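PDB 1C1K: DNA helicase assembly protein from Enterobacteria phage T4, which loads the replicative helicase onto fork DNA coated by the single-stranded DNA-binding protein and coordinates leading- and lagging-strand synthesis during viral replication, recombination and repair. Local coordinates for residues Lys33-Lys38 / Tyr193-Asn198; Leu24-His29 / Tyr39-Arg44; Arg118-Phe123 / Ser145-Leu150; Lys112-Ile117 / Lys205-Glu210. One frame throughout, in Å; residues are numbered along the deposited sequence.

How the interactions relate
Interactions 1 and 2 are neighbours built on the loop between helices 16-30 and 47-52; interaction 1 joins that loop to the end of helix 181-196. They touch directly, Tyr-34 OH and Val-36 O reaching the backbone of Cys-42 and Trp-41. Interactions 3 and 4 share helix 109-126, on the far side of the chain's centre from interaction 2. Interaction 3 is the most buried, an aromatic and aliphatic helix contact, whereas interactions 1, 2 and 4 are only partly buried. Interaction 1 alone carries a salt bridge between its segments. Interaction 2 relies on methionines, and interaction 4 on Val-207 and Phe-208 set against Phe-113, Glu-114 and Ile-117.

Interaction 1 (Lys33-Lys38 / Tyr193-Asn198); sequences KYDVIK and YRKILN
An Asx turn at Asp-35 shapes the loop 33-38 where it meets the C-terminal end of helix 181-196. Asp-35 holds CG anti to its backbone N (chi1 -170°), so its carboxylate can serve the loop and the helix at once. OD1 accepts from Ile-37 N at 3.1 Å and, along a straighter line, from Lys-38 N at 3.2 Å; both donors come from above the carboxylate plane, the second almost perpendicular to it. OD2 forms a salt bridge with Lys-195 NZ at 2.7 Å, again from above the plane. The lysine chain is extended as far as CE, with only the last torsion turning NZ; it crosses the aspartate at about a right angle and lays CD 3.6 Å from Asp-35 OD2. Two backbone N-H groups and an ammonium thus grip the two oxygens, which should favour the ionised carboxylate.

Beside this polar pair lies an apolar patch. Ile-196 CG2, anti to its carbonyl carbon, receives Val-36 CG2 at 3.6 Å and the tip of Ile-37, CD1, at 4.0 Å. Ile-37 CG1 also rests 3.6 Å from the carbonyl O of Lys-195, so the isoleucine reaches the helix backbone as well as its side chains. His-29 ND1 accepts from Val-36 N, fixing the loop to helix 16-30, and Trp-41 packs on both Val-36 and Ile-196. The whole is an Asx-turn loop docked by a salt bridge and aliphatic packing at a helix-to-strand junction, where strand 197-199 leaves to pair antiparallel with strand 2-4.

Interaction 2 (Leu24-His29 / Tyr39-Arg44); sequences LMIKQH and YNWCMR
Met-25 and Met-43 reach past each other, each methyl ending on the opposite segment. Met-25 leaves helix 16-30 with CG in the crowded position between backbone N and carbonyl carbon (chi1 76°), then bends at chi3 so that CE presses on the Trp-41 to Cys-42 peptide, 3.2 Å from Trp-41 C. The same methyl lies 3.9 Å from Met-43 CB. Met-43 has CG anti to its backbone N and stays extended to SD before turning at chi3 (81°), which lays CE over the helix, 3.6 Å from Met-25 CA and 4.2 Å from Leu-24 CG. Gln-28, extended beyond CG, crosses Met-43 obliquely and places its amide NE2 3.1 Å from the sulfur SD.

On the other flank, Ile-26 meets the indole of Trp-41 at its edge rather than over a face: CG1 stands 3.8 Å from CZ3, and CD1 also lies in the ring plane. No hydrogen bond joins the segments, so shape and sulfur contacts carry the interface.

Tyr-34, from the same loop, packs on both methionines, and its hydroxyl OH hydrogen-bonds to Cys-42 O. Ile-26 and Trp-41 continue onto Ile-76 of helix 68-81, while Trp-41 also touches Ile-196 at the end of helix 181-196, so this helix-loop contact borders both helices.

Interaction 3 (Arg118-Phe123 / Ser145-Leu150); sequences RNIYYF and SYIFKL
Helix 109-126, through residues 118-123, faces the first turn of helix 146-152 at an interaxial distance of 11.6 Å, the short segments running at 125° to each other, with Ile-120 and Ile-147 the nearest pair along the backbones. Phe-123 bridges the gap, its CG anti to the backbone N. The side chain of Leu-150 reaches it tip to tip: CD2 stands 4.0 Å from the ring centroid of Phe-123, only 3° off the normal, a well-centred CH-pi contact.

The edge of the same ring points at the face of Tyr-146 in an offset edge-to-face pair, planes at 72° and centroids 5.6 Å apart. Its closest approach is Phe-123 CE2 to Tyr-146 CD2, 3.6 Å. Leucine on the face and tyrosine at the edge thus restrain both the tilt and the position of the phenyl ring.

One turn back, Ile-120 crosses Ile-147 obliquely, their CD1 methyls meeting at 3.7 Å, while Ile-120 CG1 lies 4.1 Å from Leu-150 CD1. Leu-150 therefore packs between the aromatic and aliphatic halves of the patch. Phe-161 and Leu-164 of helix 158-168 extend it beyond Ile-147.

Ser-145 OG accepts from Phe-148 N, 3.1 Å away, and also bonds His-174 NE2. An obliquely packed helix pair with a serine N-cap at the start of one partner is in keeping with this largely helical C-terminal region.

Interaction 4 (Lys112-Ile117 / Lys205-Glu210); sequences KFEEDI and KNVFIE
Val-207 is the first residue of segment 205-210 to bear on helix 109-126, whose turn 112-117 passes with axes 9.9 Å away and at 44° to its own direction. Its CG1, anti to the backbone N (chi1 175°), touches both Phe-113 and Glu-114. It lies 3.7 Å from Glu-114 CG, and the carboxylate oxygen OE2 of that extended glutamate is equally close; the glutamate chain passes across the valine at about a right angle, so CG1 meets both a methylene and a carboxylate oxygen. On the other flank CG1 stands 3.9 Å from Phe-113 CD2, meeting the ring obliquely.

Phe-208 follows and takes up Ile-117. The backbone CA of Phe-208 lies 3.8 Å from Ile-117 CD1, and its ring carbon CD1 is 3.9 Å from Ile-117 CG1, so the isoleucine spans main chain and ring. Within its own helix, Ile-117 CD1 also sits over the centre of the Phe-113 ring, 3.6 Å above the plane. That brings the two residues, one turn apart, together into one apolar surface facing helix 201-216. Phe-208 carries the packing on to Leu-164 and Phe-167 of helix 158-168.

The polar pair of the first segment points elsewhere: Lys-112 NZ bridges Asp-116 OD2 at 2.7 Å, on its syn lone pair, while OD1 accepts from Thr-160 OG1 and Ser-157 N. Between these segments the contact is apolar packing, with no hydrogen bond or salt bridge, so their mutual placement rests on the fit of Val-207, Phe-208, Phe-113, Ile-117 and the chain of Glu-114.

Interaction 1 (Lys33-Lys38 / Tyr193-Asn198)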
# COMPACT_ATOMS: atom_id res chain seq x y z
N LYS A 33 -1.99 -2.46 13.93
CA LYS A 33 -1.69 -2.56 15.35
C LYS A 33 -0.90 -1.37 15.88
O LYS A 33 -0.71 -1.22 17.09
CB LYS A 33 -0.91 -3.84 15.62
CG LYS A 33 -1.74 -5.10 15.48
CD LYS A 33 -0.92 -6.34 15.77
CE LYS A 33 -1.00 -7.33 14.63
NZ LYS A 33 -0.58 -8.69 15.06
N TYR A 34 -0.44 -0.53 14.96
CA TYR A 34 0.33 0.65 15.33
C TYR A 34 0.05 1.72 14.28
O TYR A 34 -0.57 1.43 13.26
CB TYR A 34 1.83 0.32 15.34
CG TYR A 34 2.68 1.25 16.17
CD1 TYR A 34 2.54 1.31 17.55
CD2 TYR A 34 3.64 2.07 15.57
CE1 TYR A 34 3.34 2.14 18.33
CE2 TYR A 34 4.45 2.91 16.34
CZ TYR A 34 4.30 2.93 17.71
OH TYR A 34 5.12 3.73 18.49
N ASP A 35 0.48 2.94 14.55
CA ASP A 35 0.29 4.05 13.62
C ASP A 35 1.59 4.84 13.62
O ASP A 35 1.81 5.68 14.49
CB ASP A 35 -0.86 4.94 14.08
CG ASP A 35 -1.26 5.96 13.03
OD1 ASP A 35 -0.43 6.33 12.18
OD2 ASP A 35 -2.43 6.40 13.06
N VAL A 36 2.45 4.56 12.64
CA VAL A 36 3.73 5.24 12.56
C VAL A 36 3.63 6.75 12.44
O VAL A 36 4.56 7.47 12.80
CB VAL A 36 4.58 4.71 11.38
CG1 VAL A 36 4.96 3.26 11.62
CG2 VAL A 36 3.83 4.87 10.07
N ILE A 37 2.51 7.25 11.94
CA ILE A 37 2.34 8.69 11.80
C ILE A 37 1.97 9.27 13.15
O ILE A 37 2.50 10.29 13.57
CB ILE A 37 1.25 9.04 10.76
CG1 ILE A 37 1.61 8.44 9.39
CG2 ILE A 37 1.11 10.55 10.66
CD1 ILE A 37 3.01 8.77 8.89
N LYS A 38 1.05 8.61 13.84
CA LYS A 38 0.62 9.08 15.16
C LYS A 38 1.82 9.15 16.11
O LYS A 38 1.92 10.06 16.91
CB LYS A 38 -0.45 8.13 15.72
CG LYS A 38 -0.74 8.30 17.22
CD LYS A 38 -1.89 7.40 17.65
CE LYS A 38 -2.32 7.64 19.09
NZ LYS A 38 -1.52 8.70 19.77
N TYR A 193 -1.85 1.77 4.62
CA TYR A 193 -1.06 2.42 3.58
C TYR A 193 -1.59 3.83 3.33
O TYR A 193 -0.82 4.76 3.08
CB TYR A 193 -1.13 1.58 2.30
CG TYR A 193 -0.07 1.89 1.24
CD1 TYR A 193 1.11 2.58 1.56
CD2 TYR A 193 -0.25 1.47 -0.07
CE1 TYR A 193 2.07 2.85 0.58
CE2 TYR A 193 0.70 1.74 -1.06
CZ TYR A 193 1.85 2.42 -0.73
OH TYR A 193 2.78 2.69 -1.72
N ARG A 194 -2.90 4.00 3.41
CA ARG A 194 -3.50 5.31 3.20
C ARG A 194 -2.98 6.32 4.22
O ARG A 194 -2.83 7.50 3.91
CB ARG A 194 -5.04 5.20 3.28
CG ARG A 194 -5.79 6.51 3.08
CD ARG A 194 -7.30 6.28 2.95
NE ARG A 194 -7.90 5.78 4.19
CZ ARG A 194 -9.21 5.59 4.38
NH1 ARG A 194 -10.08 5.86 3.41
NH2 ARG A 194 -9.65 5.14 5.54
N LYS A 195 -2.68 5.86 5.43
CA LYS A 195 -2.17 6.74 6.48
C LYS A 195 -0.79 7.32 6.15
O LYS A 195 -0.48 8.45 6.51
CB LYS A 195 -2.10 5.99 7.81
CG LYS A 195 -3.46 5.77 8.46
CD LYS A 195 -3.34 5.16 9.84
CE LYS A 195 -4.71 5.03 10.49
NZ LYS A 195 -4.74 5.61 11.86
N ILE A 196 0.05 6.54 5.47
CA ILE A 196 1.38 7.03 5.14
C ILE A 196 1.45 7.69 3.77
O ILE A 196 2.48 8.25 3.40
CB ILE A 196 2.44 5.90 5.23
CG1 ILE A 196 2.00 4.68 4.43
CG2 ILE A 196 2.65 5.50 6.69
CD1 ILE A 196 3.06 3.60 4.36
N LEU A 197 0.36 7.64 3.01
CA LEU A 197 0.35 8.27 1.69
C LEU A 197 -0.22 9.67 1.79
O LEU A 197 -1.30 9.88 2.34
CB LEU A 197 -0.48 7.45 0.71
CG LEU A 197 0.14 6.18 0.12
CD1 LEU A 197 -0.90 5.44 -0.70
CD2 LEU A 197 1.35 6.54 -0.74
N ASN A 198 0.51 10.64 1.25
CA ASN A 198 0.09 12.04 1.24
C ASN A 198 -0.48 12.27 -0.15
O ASN A 198 0.26 12.41 -1.13
CB ASN A 198 1.29 12.95 1.47
CG ASN A 198 0.89 14.39 1.71
OD1 ASN A 198 1.70 15.20 2.16
ND2 ASN A 198 -0.36 14.71 1.42

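Interaction 2 (Leu24-His29 / Tyr39-Arg44)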
# COMPACT_ATOMS: atom_id res chain seq x y z
N LEU A 24 9.72 -3.79 12.45
CA LEU A 24 8.64 -4.17 13.36
C LEU A 24 7.55 -3.12 13.46
O LEU A 24 6.37 -3.45 13.47
CB LEU A 24 9.19 -4.48 14.76
CG LEU A 24 8.27 -5.35 15.63
CD1 LEU A 24 8.08 -6.71 14.98
CD2 LEU A 24 8.87 -5.52 17.02
N MET A 25 7.94 -1.85 13.53
CA MET A 25 6.95 -0.79 13.62
C MET A 25 6.14 -0.71 12.33
O MET A 25 4.93 -0.51 12.39
CB MET A 25 7.63 0.55 13.93
CG MET A 25 8.34 1.23 12.77
SD MET A 25 8.86 2.90 13.22
CE MET A 25 7.56 3.37 14.32
N ILE A 26 6.78 -0.87 11.18
CA ILE A 26 6.05 -0.81 9.92
C ILE A 26 5.18 -2.05 9.75
O ILE A 26 4.06 -1.97 9.24
CB ILE A 26 7.03 -0.66 8.71
CG1 ILE A 26 7.72 0.70 8.80
CG2 ILE A 26 6.26 -0.79 7.37
CD1 ILE A 26 8.90 0.88 7.84
N LYS A 27 5.67 -3.19 10.22
CA LYS A 27 4.91 -4.43 10.14
C LYS A 27 3.63 -4.31 10.96
O LYS A 27 2.55 -4.66 10.49
CB LYS A 27 5.74 -5.60 10.68
CG LYS A 27 5.06 -6.96 10.57
CD LYS A 27 5.79 -8.00 11.41
CE LYS A 27 5.23 -9.39 11.17
NZ LYS A 27 5.49 -10.26 12.34
N GLN A 28 3.75 -3.79 12.17
CA GLN A 28 2.59 -3.64 13.03
C GLN A 28 1.64 -2.59 12.47
O GLN A 28 0.42 -2.72 12.57
CB GLN A 28 3.05 -3.27 14.45
CG GLN A 28 3.75 -4.43 15.14
CD GLN A 28 4.43 -4.03 16.43
OE1 GLN A 28 5.27 -4.77 16.96
NE2 GLN A 28 4.08 -2.86 16.94
N HIS A 29 2.19 -1.55 11.85
CA HIS A 29 1.38 -0.51 11.26
C HIS A 29 0.53 -1.11 10.13
O HIS A 29 -0.67 -0.86 10.05
CB HIS A 29 2.28 0.60 10.69
CG HIS A 29 1.52 1.66 9.96
ND1 HIS A 29 1.17 2.86 10.55
CD2 HIS A 29 1.03 1.70 8.70
CE1 HIS A 29 0.51 3.59 9.67
NE2 HIS A 29 0.41 2.91 8.55
N TYR A 39 2.72 8.18 16.00
CA TYR A 39 3.89 8.12 16.88
C TYR A 39 5.18 8.61 16.25
O TYR A 39 6.26 8.37 16.78
CB TYR A 39 4.07 6.69 17.38
CG TYR A 39 2.97 6.25 18.32
CD1 TYR A 39 1.93 5.44 17.88
CD2 TYR A 39 2.96 6.67 19.65
CE1 TYR A 39 0.90 5.06 18.74
CE2 TYR A 39 1.94 6.29 20.52
CZ TYR A 39 0.92 5.49 20.06
OH TYR A 39 -0.10 5.13 20.91
N ASN A 40 5.06 9.30 15.13
CA ASN A 40 6.22 9.86 14.44
C ASN A 40 7.38 8.89 14.21
O ASN A 40 8.53 9.20 14.52
CB ASN A 40 6.72 11.09 15.19
CG ASN A 40 7.59 11.97 14.34
OD1 ASN A 40 8.43 12.71 14.85
ND2 ASN A 40 7.40 11.91 13.02
N TRP A 41 7.05 7.71 13.68
CA TRP A 41 8.04 6.68 13.36
C TRP A 41 8.98 6.26 14.50
O TRP A 41 10.16 5.96 14.28
CB TRP A 41 8.86 7.10 12.14
CG TRP A 41 8.00 7.37 10.94
CD1 TRP A 41 7.35 8.53 10.64
CD2 TRP A 41 7.71 6.45 9.88
NE1 TRP A 41 6.66 8.39 9.46
CE2 TRP A 41 6.87 7.13 8.96
CE3 TRP A 41 8.07 5.12 9.60
CZ2 TRP A 41 6.39 6.53 7.79
CZ3 TRP A 41 7.59 4.52 8.44
CH2 TRP A 41 6.76 5.23 7.55
N CYS A 42 8.43 6.24 15.71
CA CYS A 42 9.18 5.84 16.89
C CYS A 42 8.35 4.77 17.56
O CYS A 42 7.12 4.85 17.59
CB CYS A 42 9.34 7.00 17.85
SG CYS A 42 10.43 8.30 17.27
N MET A 43 9.01 3.76 18.10
CA MET A 43 8.31 2.69 18.80
C MET A 43 9.30 1.93 19.65
O MET A 43 10.44 1.72 19.25
CB MET A 43 7.62 1.74 17.81
CG MET A 43 6.64 0.77 18.48
SD MET A 43 5.84 -0.40 17.34
CE MET A 43 7.14 -1.61 17.17
N ARG A 44 8.86 1.53 20.83
CA ARG A 44 9.70 0.76 21.72
C ARG A 44 9.41 -0.69 21.39
O ARG A 44 8.29 -1.03 21.02
CB ARG A 44 9.36 1.07 23.18
CG ARG A 44 10.46 1.80 23.93
CD ARG A 44 9.89 2.76 24.96
NE ARG A 44 9.20 3.88 24.33
CZ ARG A 44 8.83 4.98 24.97
NH1 ARG A 44 9.09 5.12 26.26
NH2 ARG A 44 8.20 5.95 24.31

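Interaction 3 (Arg118-Phe123 / Ser145-Leu150)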
# COMPACT_ATOMS: atom_id res chain seq x y z
N ARG A 118 -7.64 3.78 -17.38
CA ARG A 118 -8.07 3.36 -18.71
C ARG A 118 -8.53 1.91 -18.66
O ARG A 118 -9.57 1.56 -19.21
CB ARG A 118 -6.93 3.49 -19.73
CG ARG A 118 -6.57 4.91 -20.06
CD ARG A 118 -5.40 4.98 -21.05
NE ARG A 118 -4.74 6.28 -20.97
CZ ARG A 118 -3.48 6.46 -20.57
NH1 ARG A 118 -2.73 5.43 -20.20
NH2 ARG A 118 -2.99 7.69 -20.51
N ASN A 119 -7.76 1.05 -18.00
CA ASN A 119 -8.13 -0.35 -17.92
C ASN A 119 -9.43 -0.55 -17.14
O ASN A 119 -10.22 -1.44 -17.47
CB ASN A 119 -6.99 -1.16 -17.29
CG ASN A 119 -5.82 -1.34 -18.23
OD1 ASN A 119 -4.71 -1.69 -17.82
ND2 ASN A 119 -6.06 -1.09 -19.51
N ILE A 120 -9.66 0.26 -16.12
CA ILE A 120 -10.90 0.14 -15.35
C ILE A 120 -12.06 0.52 -16.25
O ILE A 120 -13.11 -0.13 -16.23
CB ILE A 120 -10.92 1.07 -14.12
CG1 ILE A 120 -9.85 0.63 -13.11
CG2 ILE A 120 -12.30 1.01 -13.45
CD1 ILE A 120 -9.56 1.69 -12.07
N TYR A 121 -11.87 1.58 -17.04
CA TYR A 121 -12.91 2.05 -17.95
C TYR A 121 -13.28 1.00 -19.00
O TYR A 121 -14.46 0.68 -19.18
CB TYR A 121 -12.47 3.34 -18.64
CG TYR A 121 -13.46 3.84 -19.67
CD1 TYR A 121 -14.51 4.68 -19.30
CD2 TYR A 121 -13.35 3.46 -21.01
CE1 TYR A 121 -15.43 5.13 -20.25
CE2 TYR A 121 -14.27 3.91 -21.96
CZ TYR A 121 -15.30 4.74 -21.58
OH TYR A 121 -16.20 5.19 -22.53
N TYR A 122 -12.29 0.45 -19.69
CA TYR A 122 -12.57 -0.55 -20.71
C TYR A 122 -13.17 -1.81 -20.10
O TYR A 122 -13.99 -2.48 -20.74
CB TYR A 122 -11.30 -0.85 -21.51
CG TYR A 122 -10.86 0.35 -22.33
CD1 TYR A 122 -9.59 0.89 -22.19
CD2 TYR A 122 -11.75 0.96 -23.22
CE1 TYR A 122 -9.22 2.03 -22.90
CE2 TYR A 122 -11.38 2.10 -23.93
CZ TYR A 122 -10.12 2.63 -23.76
OH TYR A 122 -9.76 3.77 -24.45
N PHE A 123 -12.79 -2.13 -18.87
CA PHE A 123 -13.33 -3.31 -18.20
C PHE A 123 -14.82 -3.05 -17.92
O PHE A 123 -15.65 -3.96 -18.01
CB PHE A 123 -12.60 -3.56 -16.88
CG PHE A 123 -13.27 -4.60 -16.01
CD1 PHE A 123 -13.03 -5.95 -16.22
CD2 PHE A 123 -14.14 -4.22 -14.99
CE1 PHE A 123 -13.64 -6.91 -15.42
CE2 PHE A 123 -14.76 -5.17 -14.19
CZ PHE A 123 -14.51 -6.52 -14.41
N SER A 145 -17.11 -5.73 -4.85
CA SER A 145 -17.31 -4.69 -5.86
C SER A 145 -16.36 -4.99 -7.00
O SER A 145 -15.37 -5.71 -6.82
CB SER A 145 -17.02 -3.30 -5.29
OG SER A 145 -15.66 -3.17 -4.88
N TYR A 146 -16.64 -4.43 -8.17
CA TYR A 146 -15.76 -4.65 -9.30
C TYR A 146 -14.38 -4.05 -9.00
O TYR A 146 -13.36 -4.68 -9.28
CB TYR A 146 -16.34 -4.01 -10.56
CG TYR A 146 -17.42 -4.83 -11.22
CD1 TYR A 146 -18.68 -4.28 -11.46
CD2 TYR A 146 -17.17 -6.14 -11.64
CE1 TYR A 146 -19.67 -5.02 -12.12
CE2 TYR A 146 -18.15 -6.88 -12.29
CZ TYR A 146 -19.40 -6.32 -12.52
OH TYR A 146 -20.37 -7.04 -13.17
N ILE A 147 -14.35 -2.85 -8.42
CA ILE A 147 -13.06 -2.23 -8.15
C ILE A 147 -12.22 -3.06 -7.18
O ILE A 147 -11.00 -3.17 -7.34
CB ILE A 147 -13.23 -0.76 -7.65
CG1 ILE A 147 -11.91 -0.00 -7.81
CG2 ILE A 147 -13.72 -0.72 -6.20
CD1 ILE A 147 -11.46 0.16 -9.27
N PHE A 148 -12.86 -3.66 -6.17
CA PHE A 148 -12.10 -4.49 -5.24
C PHE A 148 -11.61 -5.74 -5.98
O PHE A 148 -10.49 -6.18 -5.78
CB PHE A 148 -12.97 -4.91 -4.06
CG PHE A 148 -12.27 -5.84 -3.09
CD1 PHE A 148 -10.94 -5.62 -2.73
CD2 PHE A 148 -12.94 -6.93 -2.55
CE1 PHE A 148 -10.30 -6.48 -1.84
CE2 PHE A 148 -12.30 -7.80 -1.66
CZ PHE A 148 -10.97 -7.57 -1.31
N LYS A 149 -12.47 -6.30 -6.83
CA LYS A 149 -12.11 -7.50 -7.59
C LYS A 149 -10.91 -7.23 -8.49
O LYS A 149 -10.06 -8.10 -8.67
CB LYS A 149 -13.29 -7.97 -8.45
CG LYS A 149 -14.32 -8.79 -7.69
CD LYS A 149 -15.51 -9.14 -8.57
CE LYS A 149 -16.64 -9.78 -7.77
NZ LYS A 149 -16.18 -10.91 -6.93
N LEU A 150 -10.85 -6.03 -9.05
CA LEU A 150 -9.74 -5.67 -9.92
C LEU A 150 -8.45 -5.59 -9.12
O LEU A 150 -7.37 -5.95 -9.60
CB LEU A 150 -10.03 -4.33 -10.61
CG LEU A 150 -11.13 -4.40 -11.68
CD1 LEU A 150 -11.45 -3.00 -12.20
CD2 LEU A 150 -10.68 -5.31 -12.82

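Interaction 4 (Lys112-Ile117 / Lys205-Glu210)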
# COMPACT_ATOMS: atom_id res chain seq x y z
N LYS A 112 1.11 5.11 -14.09
CA LYS A 112 0.47 3.86 -13.73
C LYS A 112 -0.99 4.10 -13.35
O LYS A 112 -1.86 3.29 -13.65
CB LYS A 112 1.21 3.18 -12.57
CG LYS A 112 0.41 2.09 -11.85
CD LYS A 112 0.16 0.87 -12.74
CE LYS A 112 -0.40 -0.30 -11.93
NZ LYS A 112 -0.91 -1.39 -12.81
N PHE A 113 -1.25 5.23 -12.68
CA PHE A 113 -2.62 5.59 -12.27
C PHE A 113 -3.45 5.76 -13.55
O PHE A 113 -4.55 5.21 -13.67
CB PHE A 113 -2.59 6.89 -11.47
CG PHE A 113 -3.92 7.32 -10.91
CD1 PHE A 113 -4.82 6.39 -10.38
CD2 PHE A 113 -4.27 8.66 -10.88
CE1 PHE A 113 -6.04 6.79 -9.83
CE2 PHE A 113 -5.49 9.08 -10.32
CZ PHE A 113 -6.37 8.15 -9.80
N GLU A 114 -2.91 6.50 -14.51
CA GLU A 114 -3.61 6.72 -15.77
C GLU A 114 -3.86 5.39 -16.48
O GLU A 114 -4.95 5.14 -17.00
CB GLU A 114 -2.78 7.67 -16.65
CG GLU A 114 -3.01 9.14 -16.28
CD GLU A 114 -1.88 10.07 -16.71
OE1 GLU A 114 -1.03 9.67 -17.53
OE2 GLU A 114 -1.85 11.22 -16.22
N GLU A 115 -2.85 4.54 -16.52
CA GLU A 115 -2.98 3.23 -17.16
C GLU A 115 -4.12 2.44 -16.50
O GLU A 115 -5.00 1.90 -17.19
CB GLU A 115 -1.67 2.46 -17.02
CG GLU A 115 -1.69 1.06 -17.61
CD GLU A 115 -0.42 0.29 -17.32
OE1 GLU A 115 0.43 0.79 -16.55
OE2 GLU A 115 -0.27 -0.82 -17.86
N ASP A 116 -4.10 2.39 -15.18
CA ASP A 116 -5.12 1.67 -14.43
C ASP A 116 -6.52 2.22 -14.69
O ASP A 116 -7.47 1.46 -14.86
CB ASP A 116 -4.80 1.71 -12.93
CG ASP A 116 -3.65 0.80 -12.55
OD1 ASP A 116 -3.22 0.84 -11.38
OD2 ASP A 116 -3.16 0.04 -13.42
N ILE A 117 -6.65 3.55 -14.73
CA ILE A 117 -7.95 4.17 -14.99
C ILE A 117 -8.48 3.72 -16.35
O ILE A 117 -9.64 3.32 -16.46
CB ILE A 117 -7.86 5.71 -14.94
CG1 ILE A 117 -7.63 6.17 -13.50
CG2 ILE A 117 -9.15 6.33 -15.47
CD1 ILE A 117 -7.03 7.56 -13.40
N LYS A 205 -8.36 13.52 -8.65
CA LYS A 205 -9.67 13.63 -9.30
C LYS A 205 -9.53 14.19 -10.72
O LYS A 205 -10.14 13.67 -11.65
CB LYS A 205 -10.58 14.55 -8.48
CG LYS A 205 -12.03 14.56 -8.96
CD LYS A 205 -12.88 15.43 -8.05
CE LYS A 205 -14.36 15.30 -8.37
NZ LYS A 205 -14.69 15.92 -9.68
N ASN A 206 -8.73 15.25 -10.86
CA ASN A 206 -8.51 15.88 -12.17
C ASN A 206 -7.95 14.86 -13.16
O ASN A 206 -8.40 14.77 -14.30
CB ASN A 206 -7.52 17.04 -12.04
CG ASN A 206 -8.10 18.24 -11.30
OD1 ASN A 206 -9.30 18.31 -11.05
ND2 ASN A 206 -7.25 19.19 -10.95
N VAL A 207 -6.95 14.10 -12.72
CA VAL A 207 -6.34 13.08 -13.58
C VAL A 207 -7.39 12.05 -13.99
O VAL A 207 -7.47 11.65 -15.15
CB VAL A 207 -5.17 12.38 -12.86
CG1 VAL A 207 -4.64 11.24 -13.72
CG2 VAL A 207 -4.06 13.38 -12.57
N PHE A 208 -8.21 11.63 -13.03
CA PHE A 208 -9.26 10.66 -13.28
C PHE A 208 -10.24 11.17 -14.36
O PHE A 208 -10.52 10.47 -15.33
CB PHE A 208 -10.02 10.38 -11.98
CG PHE A 208 -11.11 9.37 -12.11
CD1 PHE A 208 -10.82 8.01 -12.11
CD2 PHE A 208 -12.44 9.77 -12.20
CE1 PHE A 208 -11.84 7.06 -12.20
CE2 PHE A 208 -13.47 8.84 -12.29
CZ PHE A 208 -13.17 7.48 -12.28
N ILE A 209 -10.74 12.38 -14.17
CA ILE A 209 -11.69 12.99 -15.10
C ILE A 209 -11.10 13.13 -16.51
O ILE A 209 -11.74 12.79 -17.50
CB ILE A 209 -12.16 14.37 -14.57
CG1 ILE A 209 -12.98 14.17 -13.30
CG2 ILE A 209 -12.98 15.11 -15.62
CD1 ILE A 209 -13.47 15.46 -12.65
N GLU A 210 -9.87 13.62 -16.58
CA GLU A 210 -9.20 13.81 -17.86
C GLU A 210 -8.95 12.48 -18.57
O GLU A 210 -9.10 12.37 -19.79
CB GLU A 210 -7.88 14.54 -17.65
CG GLU A 210 -7.50 15.50 -18.77
CD GLU A 210 -8.50 16.63 -18.95
OE1 GLU A 210 -9.23 16.62 -19.96
OE2 GLU A 210 -8.57 17.51 -18.07